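Local coordinates for protein putative triphosphoribosyl-dephospho-coA synthase (Archaeoglobus fulgidus DSM 4304, PDB 3H9P) that is of unknown function but may bind ATP and act as a triphosphoribosyl-dephospho-CoA synthase, at residues Lys155-Gly160 against Ala233-Ser238; Lys162-Phe167 against Phe241-Glu246. All coordinates share one frame; numbering follows the deposited sequence.

Interaction 1. Residues Lys155-Gly160 against Ala233-Ser238; sequences KISIEG and ADLTAS
Ser157 and Ser238 meet hydroxyl to hydroxyl, OG to OG at 2.6 Å, where the two backbones draw to 5.7 Å between the CA atoms of these serines. Their torsions differ: Ser238 OG stands between its own backbone N and carbonyl carbon (chi1 62°), which also brings it within 3.2 Å of Leu235 O one turn earlier, whereas Ser157 OG is anti to its carbonyl carbon (chi1 -59°). Ser157 OG is gripped a second time, by Glu149 OE1 of helix 145-151, so this buried polar spot is a small network that also reaches a neighbouring helix. The short side chains are consistent with the close crossing of two helices in an all-helical domain, with axes 8.6 Å apart at an angle of 64°. Beside the serines the packing is apolar and less intimate. Ile156 and Leu235 cross obliquely, methyl against methyl, with CG2 of Ile156 3.9 Å from CD2 of Leu235. CD2 of Leu235 also lies 4.2 Å from Ser157 OG, bordering the polar pair with hydrocarbon, and Leu63 of helix 58-68 touches both Leu235 and Ser238. On the outer side of helix 155-167 the character changes: the side chain of Lys155 is exposed, and Glu159, partly exposed, turns to a salt bridge with Lys184.

Interaction 2. Residues Lys162-Phe167 against Phe241-Glu246; sequences KFLLSF and FLALAE
The flat carboxylate of Glu246 is not what meets Leu165; the methylene behind it does, with Glu246 CG 3.6 Å from Leu165 CD1. A bend at chi2 (58°) then leads the carboxylate away, and its OE1 accepts a hydrogen bond from the backbone N of Met76, at the start of helix 76-88. The aromatic rings of helix 155-167 are turned elsewhere: that of Phe167 has Phe163 O at its edge, in the ring plane, and that of Phe163 stacks with His180 of helix 171-182. The side chains that join the two segments meet through aliphatic carbon. Leu165 straddles one turn of the opposing helix with its two methyls, CD1 on Glu246 and CD2 on Ala243, where CD2 comes 3.8 Å from CB and 3.6 Å from the carbonyl O. With CG anti to the carbonyl carbon (chi1 -65°), this fork of methyls reaches the opposing helix, and the side chain runs at about a right angle to that of Glu246. This is a helix-on-helix crossing within an all-helical fold, the axes 9.0 Å apart at 53°, and the small side chain of Ala243 probably helps the helices to approach here. With an alanine in place of Leu165, both methyl contacts would be lost, which would probably open a gap over Ala243 and leave the Glu246 methylenes without their apolar neighbour. Deeper in, Leu164 CD1 rests 4.0 Å from Ala243 CB, while Leu177 of helix 171-182 packs on the same leucine.

Interactions 1 and 2 are successive parts of one helix pair, 155-167 against 230-246, with centres about 10 Å apart. Both helices run from interaction 1 to interaction 2, so along the chain the segments alternate: 155-160, 162-167, 233-238, 241-246. Leu242 bridges the two contacts, its CD1 packing 3.5 Å from Ser157 CB. The pairing moves outward as it proceeds, from a buried site about 7 Å from the centre of the chain to a partly buried one about 16 Å from that centre, and from a serine pair to aliphatic packing. It thereby ties the last long helix of the chain to a helix that ends some sixty residues before it begins.

Interaction 1. Residues Lys155-Gly160 against Ala233-Ser238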
loop_
_atom_site.group_PDB
_atom_site.type_symbol
_atom_site.label_atom_id
_atom_site.label_comp_id
_atom_site.label_asym_id
_atom_site.label_seq_id
_atom_site.Cartn_x
_atom_site.Cartn_y
_atom_site.Cartn_z
ATOM N N LYS A 155 -0.563 17.702 -11.194
ATOM C CA LYS A 155 -0.020 18.919 -10.565
ATOM C C LYS A 155 1.514 18.915 -10.365
ATOM O O LYS A 155 2.161 19.927 -10.586
ATOM C CB LYS A 155 -0.756 19.233 -9.280
ATOM C CG LYS A 155 -2.118 19.906 -9.557
ATOM C CD LYS A 155 -3.140 19.621 -8.455
ATOM C CE LYS A 155 -2.879 20.402 -7.167
ATOM N NZ LYS A 155 -3.715 19.884 -6.003
ATOM N N ILE A 156 2.099 17.798 -9.970
ATOM C CA ILE A 156 3.555 17.740 -9.878
ATOM C C ILE A 156 4.260 17.904 -11.239
ATOM O O ILE A 156 5.222 18.644 -11.365
ATOM C CB ILE A 156 4.004 16.457 -9.156
ATOM C CG1 ILE A 156 3.408 16.465 -7.735
ATOM C CG2 ILE A 156 5.514 16.390 -9.099
ATOM C CD1 ILE A 156 3.241 15.059 -7.051
ATOM N N SER A 157 3.741 17.272 -12.272
ATOM C CA SER A 157 4.343 17.340 -13.580
ATOM C C SER A 157 4.348 18.749 -14.163
ATOM O O SER A 157 5.335 19.169 -14.774
ATOM C CB SER A 157 3.606 16.373 -14.529
ATOM O OG SER A 157 3.708 15.054 -14.004
ATOM N N ILE A 158 3.233 19.445 -13.994
ATOM C CA ILE A 158 3.058 20.855 -14.400
ATOM C C ILE A 158 4.026 21.793 -13.682
ATOM O O ILE A 158 4.669 22.628 -14.320
ATOM C CB ILE A 158 1.596 21.342 -14.134
ATOM C CG1 ILE A 158 0.649 20.617 -15.081
ATOM C CG2 ILE A 158 1.444 22.897 -14.282
ATOM C CD1 ILE A 158 -0.801 20.658 -14.645
ATOM N N GLU A 159 4.149 21.619 -12.374
ATOM C CA GLU A 159 5.092 22.390 -11.554
ATOM C C GLU A 159 6.523 22.102 -12.006
ATOM O O GLU A 159 7.340 23.018 -12.111
ATOM C CB GLU A 159 4.901 22.065 -10.045
ATOM C CG GLU A 159 6.076 22.443 -9.168
ATOM C CD GLU A 159 6.102 21.743 -7.811
ATOM O OE1 GLU A 159 5.291 20.797 -7.551
ATOM O OE2 GLU A 159 6.968 22.141 -6.982
ATOM N N GLY A 160 6.823 20.835 -12.277
ATOM C CA GLY A 160 8.114 20.468 -12.843
ATOM C C GLY A 160 8.310 21.106 -14.225
ATOM O O GLY A 160 9.421 21.598 -14.532
ATOM N N ALA A 233 12.427 10.192 -10.783
ATOM C CA ALA A 233 12.797 10.138 -12.182
ATOM C C ALA A 233 11.554 10.002 -13.088
ATOM O O ALA A 233 11.470 10.664 -14.139
ATOM C CB ALA A 233 13.779 8.990 -12.425
ATOM N N ASP A 234 10.596 9.177 -12.687
ATOM C CA ASP A 234 9.303 9.100 -13.398
ATOM C C ASP A 234 8.704 10.494 -13.575
ATOM O O ASP A 234 8.358 10.880 -14.700
ATOM C CB ASP A 234 8.297 8.156 -12.691
ATOM C CG ASP A 234 8.732 6.664 -12.753
ATOM O OD1 ASP A 234 9.548 6.334 -13.634
ATOM O OD2 ASP A 234 8.259 5.806 -11.953
ATOM N N LEU A 235 8.627 11.270 -12.479
ATOM C CA LEU A 235 7.998 12.592 -12.502
ATOM C C LEU A 235 8.839 13.592 -13.266
ATOM O O LEU A 235 8.332 14.585 -13.814
ATOM C CB LEU A 235 7.764 13.085 -11.076
ATOM C CG LEU A 235 6.629 12.357 -10.338
ATOM C CD1 LEU A 235 6.804 12.425 -8.810
ATOM C CD2 LEU A 235 5.260 12.896 -10.721
ATOM N N THR A 236 10.138 13.343 -13.324
ATOM C CA THR A 236 10.993 14.233 -14.078
ATOM C C THR A 236 10.662 14.075 -15.579
ATOM O O THR A 236 10.627 15.040 -16.333
ATOM C CB THR A 236 12.442 13.914 -13.746
ATOM O OG1 THR A 236 12.614 14.195 -12.367
ATOM C CG2 THR A 236 13.451 14.755 -14.584
ATOM N N ALA A 237 10.370 12.851 -15.978
ATOM C CA ALA A 237 10.075 12.546 -17.361
ATOM C C ALA A 237 8.740 13.104 -17.762
ATOM O O ALA A 237 8.605 13.612 -18.862
ATOM C CB ALA A 237 10.103 11.010 -17.597
ATOM N N SER A 238 7.735 12.981 -16.910
ATOM C CA SER A 238 6.427 13.490 -17.298
ATOM C C SER A 238 6.472 15.037 -17.394
ATOM O O SER A 238 5.800 15.622 -18.250
ATOM C CB SER A 238 5.343 13.003 -16.339
ATOM O OG SER A 238 5.569 13.478 -15.037
#

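Interaction 2. Residues Lys162-Phe167 against Phe241-Glu246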
loop_
_atom_site.group_PDB
_atom_site.type_symbol
_atom_site.label_atom_id
_atom_site.label_comp_id
_atom_site.label_asym_id
_atom_site.label_seq_id
_atom_site.Cartn_x
_atom_site.Cartn_y
_atom_site.Cartn_z
ATOM N N LYS A 162 6.961 23.944 -15.441
ATOM C CA LYS A 162 7.244 25.341 -15.171
ATOM C C LYS A 162 8.682 25.553 -14.653
ATOM O O LYS A 162 9.329 26.526 -15.020
ATOM C CB LYS A 162 6.224 25.886 -14.195
ATOM C CG LYS A 162 4.785 25.869 -14.710
ATOM C CD LYS A 162 3.834 26.465 -13.648
ATOM C CE LYS A 162 2.497 26.850 -14.250
ATOM N NZ LYS A 162 1.385 26.859 -13.240
ATOM N N PHE A 163 9.191 24.636 -13.835
ATOM C CA PHE A 163 10.553 24.742 -13.338
ATOM C C PHE A 163 11.542 24.745 -14.519
ATOM O O PHE A 163 12.398 25.637 -14.628
ATOM C CB PHE A 163 10.816 23.576 -12.392
ATOM C CG PHE A 163 12.146 23.623 -11.655
ATOM C CD1 PHE A 163 12.227 24.152 -10.371
ATOM C CD2 PHE A 163 13.283 23.046 -12.212
ATOM C CE1 PHE A 163 13.438 24.155 -9.661
ATOM C CE2 PHE A 163 14.503 23.046 -11.533
ATOM C CZ PHE A 163 14.584 23.592 -10.243
ATOM N N LEU A 164 11.405 23.751 -15.398
ATOM C CA LEU A 164 12.238 23.593 -16.605
ATOM C C LEU A 164 12.152 24.791 -17.513
ATOM O O LEU A 164 13.183 25.324 -17.954
ATOM C CB LEU A 164 11.836 22.346 -17.400
ATOM C CG LEU A 164 12.151 20.970 -16.791
ATOM C CD1 LEU A 164 11.386 19.843 -17.534
ATOM C CD2 LEU A 164 13.702 20.668 -16.669
ATOM N N LEU A 165 10.916 25.205 -17.800
ATOM C CA LEU A 165 10.684 26.354 -18.646
ATOM C C LEU A 165 11.380 27.607 -18.124
ATOM O O LEU A 165 11.893 28.365 -18.927
ATOM C CB LEU A 165 9.191 26.615 -18.859
ATOM C CG LEU A 165 8.348 25.573 -19.612
ATOM C CD1 LEU A 165 6.980 26.197 -19.824
ATOM C CD2 LEU A 165 8.988 25.144 -20.949
ATOM N N SER A 166 11.423 27.835 -16.808
ATOM C CA SER A 166 12.132 29.041 -16.325
ATOM C C SER A 166 13.628 28.907 -16.482
ATOM O O SER A 166 14.350 29.894 -16.451
ATOM C CB SER A 166 11.753 29.452 -14.899
ATOM O OG SER A 166 12.008 28.424 -13.981
ATOM N N PHE A 167 14.081 27.686 -16.723
ATOM C CA PHE A 167 15.504 27.409 -16.825
ATOM C C PHE A 167 16.062 27.630 -18.217
ATOM O O PHE A 167 16.991 28.413 -18.387
ATOM C CB PHE A 167 15.794 25.980 -16.403
ATOM C CG PHE A 167 16.724 25.874 -15.261
ATOM C CD1 PHE A 167 16.234 25.614 -13.987
ATOM C CD2 PHE A 167 18.086 26.045 -15.445
ATOM C CE1 PHE A 167 17.089 25.533 -12.916
ATOM C CE2 PHE A 167 18.954 25.967 -14.369
ATOM C CZ PHE A 167 18.452 25.710 -13.109
ATOM N N PHE A 241 8.001 15.992 -20.723
ATOM C CA PHE A 241 6.978 15.881 -21.730
ATOM C C PHE A 241 6.082 17.116 -21.759
ATOM O O PHE A 241 5.848 17.677 -22.808
ATOM C CB PHE A 241 6.133 14.596 -21.648
ATOM C CG PHE A 241 5.101 14.511 -22.786
ATOM C CD1 PHE A 241 5.485 14.140 -24.067
ATOM C CD2 PHE A 241 3.791 14.932 -22.593
ATOM C CE1 PHE A 241 4.570 14.131 -25.143
ATOM C CE2 PHE A 241 2.858 14.926 -23.654
ATOM C CZ PHE A 241 3.255 14.532 -24.936
ATOM N N LEU A 242 5.557 17.524 -20.617
ATOM C CA LEU A 242 4.757 18.764 -20.603
ATOM C C LEU A 242 5.531 19.998 -21.060
ATOM O O LEU A 242 5.013 20.795 -21.853
ATOM C CB LEU A 242 4.093 18.998 -19.243
ATOM C CG LEU A 242 3.094 17.889 -18.895
ATOM C CD1 LEU A 242 2.522 17.995 -17.465
ATOM C CD2 LEU A 242 1.963 17.853 -19.948
ATOM N N ALA A 243 6.777 20.145 -20.614
ATOM C CA ALA A 243 7.547 21.340 -20.991
ATOM C C ALA A 243 7.783 21.403 -22.511
ATOM O O ALA A 243 7.763 22.508 -23.124
ATOM C CB ALA A 243 8.874 21.413 -20.208
ATOM N N LEU A 244 8.028 20.221 -23.096
ATOM C CA LEU A 244 8.191 20.064 -24.564
ATOM C C LEU A 244 6.953 20.497 -25.317
ATOM O O LEU A 244 7.043 21.208 -26.334
ATOM C CB LEU A 244 8.480 18.612 -24.946
ATOM C CG LEU A 244 9.845 18.061 -24.526
ATOM C CD1 LEU A 244 9.941 16.618 -24.913
ATOM C CD2 LEU A 244 10.996 18.880 -25.152
ATOM N N ALA A 245 5.798 20.078 -24.816
ATOM C CA ALA A 245 4.569 20.411 -25.488
ATOM C C ALA A 245 4.282 21.876 -25.350
ATOM O O ALA A 245 3.711 22.467 -26.245
ATOM C CB ALA A 245 3.416 19.601 -24.963
ATOM N N GLU A 246 4.689 22.467 -24.231
ATOM C CA GLU A 246 4.418 23.894 -23.991
ATOM C C GLU A 246 5.292 24.780 -24.900
ATOM O O GLU A 246 4.857 25.802 -25.416
ATOM C CB GLU A 246 4.630 24.230 -22.504
ATOM C CG GLU A 246 4.213 25.655 -22.092
ATOM C CD GLU A 246 2.739 25.999 -22.389
ATOM O OE1 GLU A 246 1.864 25.109 -22.423
ATOM O OE2 GLU A 246 2.456 27.196 -22.573
#